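PDB 3C5M: oligogalacturonate lyase from Vibrio parahaemolyticus RIMD 2210633, which probably cleaves pectin-derived oligogalacturonides by beta-elimination, with a manganese-binding site in a seven-bladed beta-propeller. Local coordinates for residues I142-R147 and P166-I171; P320-L325 and C336-S341. All blocks are in the same frame, centred on the assembly; numbering follows the deposited sequence.

Interaction 1 of 2, residues I142-R147 and P166-I171; sequences IEILKR and PTCRLI
Glu143 and Arg169 face each other as a hydrogen-bonded antiparallel pair, and their side chains run side by side in the same direction off the sheet. The salt bridge is carried by a single carboxylate oxygen: OE1 of Glu143 lies 2.6 Å from NH2 of Arg169 and also takes a weak bond from NE. Carboxylate and guanidinium are nearly coplanar, 16° apart. Arg169 has CG between the backbone N and the carbonyl carbon (chi1 64°), and from there the chain runs extended to NE, level with the carboxylate. The other oxygen, OE2, is bonded to Tyr118 OH, and Trp124 makes a cation-pi contact with Arg169, which helps to explain how two charged groups can be buried.

Backbone bonds hold the register. Glu143 N to Arg169 O and Arg169 N to Glu143 O both measure 2.9 Å, and a bond of 3.1 Å from Leu145 N to Thr167 O continues the pairing past the bridges.

Apolar contacts occupy the opposite face, where Ile142, Ile144, Cys168 and Leu170 project. CG1 of Ile144 lies against SG of Cys168 across this non-hydrogen-bonded pair, where a small thiol suits the close approach of the two backbones. Beyond the bridges, CB and CD1 of Leu145 meet the methyl CG2 of Thr167, the side chains crossing at a slant. On the charged face, CD1 of Ile171 abuts the carboxylate of Glu143, their side chains crossing at about a right angle.

Strands 138-145 and 168-174 are the two middle strands of a four-stranded propeller blade, flanked by strands 124-132 and 180-186; Leu190 of the next blade packs against Ile142 and Cys168.

Interaction 2 of 2, residues P320-L325 and C336-S341; sequences PFLYVL and CKHSTS
Phe321 and Lys337 meet ring face to aliphatic chain: CD of Lys337 lies over one face of the phenyl ring, 4.1 Å from its centroid and offset toward the rim, a CH-pi contact. At the edge of the same ring, near its plane, sits the carbonyl oxygen of Cys336, 3.2 Å from CD2. The imidazole of His338 has the carbonyl oxygen of Pro320 over the centre of one face, 3.4 Å above the plane, while CG of Leu322 approaches its rim at CD2. The N-H of Thr340, near the ring plane on the ND1 side, donates a weak bond to ND1. NE2 is bonded to Gly301 O, so both ring nitrogens help fix the ring's rotation.

Phe321 and Lys337 form a non-hydrogen-bonded antiparallel pair, putting both side chains on one face. They belong to the hairpin of strands 321-326 and 334-337, the outer half of a four-stranded propeller blade, and the contact lies where strand 321-326 begins and strand 334-337 ends. A bond of 3.1 Å from Leu322 N to Cys336 O ties the strands together.

Beyond Lys337, segment 336-341 leaves the strand. There the oxygen of Pro320 accepts two bonds, from His338 N at 2.9 Å and from Ser339 N, the latter in the carbonyl plane on a lone pair. The proline ring, compact and apolar, runs alongside the methylenes of Lys337, its CG 3.7 Å from CD. With CG anti to the backbone N (chi1 -166°), the lysine chain brings CD against both the proline ring and the face of Phe321, bending only beyond CD. On the side of the sheet away from Phe321 and Lys337, CD1 of Leu322 touches SG of Cys336, and Phe367 packs against both Leu322 and His338.

The two contacts lie in different blades of one propeller, on opposite sides of the chain's centre; their centres are 36 Å apart and their nearest atoms about 27 Å apart. Interaction 1 pairs the middle strands of its blade and lies away from the manganese site. Interaction 2 joins the last two strands of a blade whose first strand, 285-290, carries the metal ligand His287. The side chain of His338 is about 8 Å from that of His287 and about 11 Å from the manganese ion itself, so it stands outside the coordination shell formed by His287, Gln350, His353 and His355. Leu322 is likewise about 8 Å, side chain to side chain, from His355.

Interaction 1 of 2, residues I142-R147 and P166-I171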
loop_
_atom_site.group_PDB
_atom_site.type_symbol
_atom_site.label_atom_id
_atom_site.label_comp_id
_atom_site.label_asym_id
_atom_site.label_seq_id
_atom_site.Cartn_x
_atom_site.Cartn_y
_atom_site.Cartn_z
ATOM N N ILE A 142 -13.390 0.371 5.346
ATOM C CA ILE A 142 -13.999 0.474 6.669
ATOM C C ILE A 142 -14.358 1.936 6.989
ATOM O O ILE A 142 -13.857 2.870 6.349
ATOM C CB ILE A 142 -13.125 -0.083 7.830
ATOM C CG1 ILE A 142 -12.289 1.024 8.434
ATOM C CG2 ILE A 142 -12.232 -1.211 7.367
ATOM C CD1 ILE A 142 -11.952 0.752 9.878
ATOM N N GLU A 143 -15.261 2.132 7.948
ATOM C CA GLU A 143 -15.673 3.474 8.347
ATOM C C GLU A 143 -15.878 3.463 9.850
ATOM O O GLU A 143 -16.161 2.426 10.436
ATOM C CB GLU A 143 -16.963 3.901 7.634
ATOM C CG GLU A 143 -16.961 3.663 6.119
ATOM C CD GLU A 143 -18.222 4.189 5.397
ATOM O OE1 GLU A 143 -19.355 3.813 5.788
ATOM O OE2 GLU A 143 -18.077 4.967 4.425
ATOM N N ILE A 144 -15.710 4.629 10.460
ATOM C CA ILE A 144 -15.829 4.811 11.898
ATOM C C ILE A 144 -16.979 5.756 12.197
ATOM O O ILE A 144 -17.114 6.792 11.550
ATOM C CB ILE A 144 -14.532 5.410 12.437
ATOM C CG1 ILE A 144 -13.384 4.449 12.122
ATOM C CG2 ILE A 144 -14.644 5.692 13.923
ATOM C CD1 ILE A 144 -12.015 5.004 12.420
ATOM N N LEU A 145 -17.817 5.413 13.167
ATOM C CA LEU A 145 -18.942 6.281 13.496
ATOM C C LEU A 145 -18.417 7.678 13.876
ATOM O O LEU A 145 -17.632 7.811 14.810
ATOM C CB LEU A 145 -19.729 5.678 14.651
ATOM C CG LEU A 145 -21.243 5.850 14.575
ATOM C CD1 LEU A 145 -21.817 5.290 15.852
ATOM C CD2 LEU A 145 -21.640 7.322 14.406
ATOM N N LYS A 146 -18.850 8.712 13.156
ATOM C CA LYS A 146 -18.396 10.077 13.423
ATOM C C LYS A 146 -18.308 10.455 14.886
ATOM O O LYS A 146 -17.317 11.036 15.312
ATOM C CB LYS A 146 -19.277 11.100 12.714
ATOM C CG LYS A 146 -18.805 11.456 11.331
ATOM C CD LYS A 146 -19.518 12.698 10.837
ATOM C CE LYS A 146 -19.048 13.090 9.450
ATOM N NZ LYS A 146 -19.775 14.306 9.013
ATOM N N ARG A 147 -19.344 10.133 15.651
ATOM C CA ARG A 147 -19.368 10.449 17.076
ATOM C C ARG A 147 -18.184 9.833 17.829
ATOM O O ARG A 147 -17.651 10.442 18.758
ATOM C CB ARG A 147 -20.672 9.955 17.696
ATOM C CG ARG A 147 -21.922 10.469 17.000
ATOM C CD ARG A 147 -23.181 10.067 17.763
ATOM N NE ARG A 147 -23.102 8.685 18.230
ATOM C CZ ARG A 147 -22.661 8.322 19.431
ATOM N NH1 ARG A 147 -22.262 9.244 20.300
ATOM N NH2 ARG A 147 -22.603 7.036 19.755
ATOM N N PRO A 166 -14.177 2.363 19.741
ATOM C CA PRO A 166 -15.040 3.019 18.761
ATOM C C PRO A 166 -15.741 1.997 17.881
ATOM O O PRO A 166 -15.170 0.950 17.574
ATOM C CB PRO A 166 -14.057 3.868 17.971
ATOM C CG PRO A 166 -12.870 2.956 17.907
ATOM C CD PRO A 166 -12.765 2.452 19.329
ATOM N N THR A 167 -16.973 2.301 17.488
ATOM C CA THR A 167 -17.747 1.416 16.638
ATOM C C THR A 167 -17.365 1.647 15.179
ATOM O O THR A 167 -17.564 2.737 14.629
ATOM C CB THR A 167 -19.265 1.653 16.836
ATOM O OG1 THR A 167 -19.993 1.099 15.732
ATOM C CG2 THR A 167 -19.560 3.128 16.929
ATOM N N CYS A 168 -16.798 0.609 14.572
ATOM C CA CYS A 168 -16.351 0.640 13.185
ATOM C C CYS A 168 -17.047 -0.444 12.387
ATOM O O CYS A 168 -17.420 -1.481 12.924
ATOM C CB CYS A 168 -14.846 0.394 13.111
ATOM S SG CYS A 168 -13.843 1.623 13.929
ATOM N N ARG A 169 -17.208 -0.214 11.094
ATOM C CA ARG A 169 -17.845 -1.205 10.252
ATOM C C ARG A 169 -17.032 -1.432 8.986
ATOM O O ARG A 169 -16.467 -0.502 8.418
ATOM C CB ARG A 169 -19.258 -0.759 9.876
ATOM C CG ARG A 169 -19.301 0.510 9.041
ATOM C CD ARG A 169 -20.724 0.850 8.659
ATOM N NE ARG A 169 -20.802 1.998 7.761
ATOM C CZ ARG A 169 -21.923 2.417 7.181
ATOM N NH1 ARG A 169 -23.071 1.785 7.404
ATOM N NH2 ARG A 169 -21.896 3.464 6.367
ATOM N N LEU A 170 -16.985 -2.688 8.564
ATOM C CA LEU A 170 -16.282 -3.095 7.363
ATOM C C LEU A 170 -17.361 -3.209 6.273
ATOM O O LEU A 170 -18.131 -4.169 6.262
ATOM C CB LEU A 170 -15.620 -4.451 7.607
ATOM C CG LEU A 170 -14.520 -4.911 6.654
ATOM C CD1 LEU A 170 -14.018 -6.294 7.056
ATOM C CD2 LEU A 170 -15.053 -4.942 5.246
ATOM N N ILE A 171 -17.424 -2.231 5.366
ATOM C CA ILE A 171 -18.435 -2.231 4.312
ATOM C C ILE A 171 -17.936 -2.676 2.947
ATOM O O ILE A 171 -16.740 -2.734 2.686
ATOM C CB ILE A 171 -19.082 -0.838 4.131
ATOM C CG1 ILE A 171 -18.047 0.161 3.621
ATOM C CG2 ILE A 171 -19.695 -0.375 5.445
ATOM C CD1 ILE A 171 -18.592 1.558 3.373
#

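Interaction 2 of 2, residues P320-L325 and C336-S341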
loop_
_atom_site.group_PDB
_atom_site.type_symbol
_atom_site.label_atom_id
_atom_site.label_comp_id
_atom_site.label_asym_id
_atom_site.label_seq_id
_atom_site.Cartn_x
_atom_site.Cartn_y
_atom_site.Cartn_z
ATOM N N PRO A 320 20.013 2.624 4.664
ATOM C CA PRO A 320 19.315 3.261 3.552
ATOM C C PRO A 320 19.164 2.339 2.339
ATOM O O PRO A 320 18.989 2.814 1.220
ATOM C CB PRO A 320 20.221 4.439 3.243
ATOM C CG PRO A 320 21.584 3.783 3.346
ATOM C CD PRO A 320 21.446 2.970 4.640
ATOM N N PHE A 321 19.224 1.029 2.545
ATOM C CA PHE A 321 19.129 0.109 1.411
ATOM C C PHE A 321 17.783 -0.567 1.171
ATOM O O PHE A 321 16.988 -0.792 2.092
ATOM C CB PHE A 321 20.194 -0.994 1.513
ATOM C CG PHE A 321 21.598 -0.510 1.302
ATOM C CD1 PHE A 321 22.400 -0.168 2.387
ATOM C CD2 PHE A 321 22.115 -0.393 0.014
ATOM C CE1 PHE A 321 23.700 0.280 2.196
ATOM C CE2 PHE A 321 23.407 0.055 -0.197
ATOM C CZ PHE A 321 24.208 0.393 0.898
ATOM N N LEU A 322 17.544 -0.888 -0.096
ATOM C CA LEU A 322 16.346 -1.594 -0.509
ATOM C C LEU A 322 16.761 -3.054 -0.585
ATOM O O LEU A 322 17.853 -3.367 -1.051
ATOM C CB LEU A 322 15.883 -1.115 -1.882
ATOM C CG LEU A 322 15.014 0.144 -1.888
ATOM C CD1 LEU A 322 14.714 0.568 -3.324
ATOM C CD2 LEU A 322 13.735 -0.129 -1.110
ATOM N N TYR A 323 15.899 -3.952 -0.132
ATOM C CA TYR A 323 16.247 -5.359 -0.158
ATOM C C TYR A 323 15.398 -6.199 -1.093
ATOM O O TYR A 323 14.191 -5.993 -1.210
ATOM C CB TYR A 323 16.159 -5.930 1.251
ATOM C CG TYR A 323 17.243 -5.445 2.178
ATOM C CD1 TYR A 323 18.368 -6.235 2.440
ATOM C CD2 TYR A 323 17.140 -4.205 2.813
ATOM C CE1 TYR A 323 19.360 -5.807 3.315
ATOM C CE2 TYR A 323 18.125 -3.765 3.690
ATOM C CZ TYR A 323 19.233 -4.572 3.938
ATOM O OH TYR A 323 20.219 -4.156 4.802
ATOM N N VAL A 324 16.037 -7.140 -1.776
ATOM C CA VAL A 324 15.307 -8.035 -2.657
ATOM C C VAL A 324 15.497 -9.455 -2.123
ATOM O O VAL A 324 16.507 -10.116 -2.382
ATOM C CB VAL A 324 15.793 -7.934 -4.109
ATOM C CG1 VAL A 324 15.144 -9.004 -4.943
ATOM C CG2 VAL A 324 15.446 -6.572 -4.674
ATOM N N LEU A 325 14.518 -9.904 -1.344
ATOM C CA LEU A 325 14.548 -11.228 -0.757
ATOM C C LEU A 325 14.143 -12.292 -1.767
ATOM O O LEU A 325 13.289 -12.074 -2.621
ATOM C CB LEU A 325 13.617 -11.294 0.457
ATOM C CG LEU A 325 13.941 -10.388 1.651
ATOM C CD1 LEU A 325 13.729 -8.939 1.259
ATOM C CD2 LEU A 325 13.048 -10.742 2.840
ATOM N N CYS A 336 19.772 -1.760 -4.241
ATOM C CA CYS A 336 20.423 -0.496 -4.473
ATOM C C CYS A 336 20.163 0.274 -3.213
ATOM O O CYS A 336 19.814 -0.304 -2.183
ATOM C CB CYS A 336 19.826 0.231 -5.682
ATOM S SG CYS A 336 18.142 0.822 -5.440
ATOM N N LYS A 337 20.305 1.583 -3.298
ATOM C CA LYS A 337 20.120 2.417 -2.134
ATOM C C LYS A 337 19.028 3.449 -2.390
ATOM O O LYS A 337 18.996 4.053 -3.452
ATOM C CB LYS A 337 21.470 3.072 -1.819
ATOM C CG LYS A 337 21.583 3.711 -0.463
ATOM C CD LYS A 337 23.043 3.896 -0.031
ATOM C CE LYS A 337 23.835 4.838 -0.946
ATOM N NZ LYS A 337 24.323 4.162 -2.185
ATOM N N HIS A 338 18.119 3.624 -1.432
ATOM C CA HIS A 338 17.047 4.607 -1.573
ATOM C C HIS A 338 17.392 5.888 -0.823
ATOM O O HIS A 338 16.944 6.966 -1.195
ATOM C CB HIS A 338 15.690 4.040 -1.088
ATOM C CG HIS A 338 15.628 3.738 0.380
ATOM N ND1 HIS A 338 15.652 4.722 1.350
ATOM C CD2 HIS A 338 15.526 2.561 1.043
ATOM C CE1 HIS A 338 15.569 4.160 2.545
ATOM N NE2 HIS A 338 15.491 2.850 2.387
ATOM N N SER A 339 18.197 5.761 0.230
ATOM C CA SER A 339 18.636 6.909 1.031
ATOM C C SER A 339 17.554 7.956 1.217
ATOM O O SER A 339 17.689 9.086 0.749
ATOM C CB SER A 339 19.855 7.582 0.383
ATOM O OG SER A 339 20.979 6.716 0.349
ATOM N N THR A 340 16.485 7.595 1.909
ATOM C CA THR A 340 15.413 8.546 2.119
ATOM C C THR A 340 15.473 9.107 3.535
ATOM O O THR A 340 15.874 8.416 4.469
ATOM C CB THR A 340 14.031 7.887 1.883
ATOM O OG1 THR A 340 13.008 8.891 1.892
ATOM C CG2 THR A 340 13.730 6.865 2.975
ATOM N N SER A 341 15.093 10.371 3.677
ATOM C CA SER A 341 15.059 11.051 4.971
ATOM C C SER A 341 13.631 10.885 5.434
ATOM O O SER A 341 12.773 11.671 5.044
ATOM C CB SER A 341 15.312 12.544 4.790
ATOM O OG SER A 341 14.217 13.152 4.098
#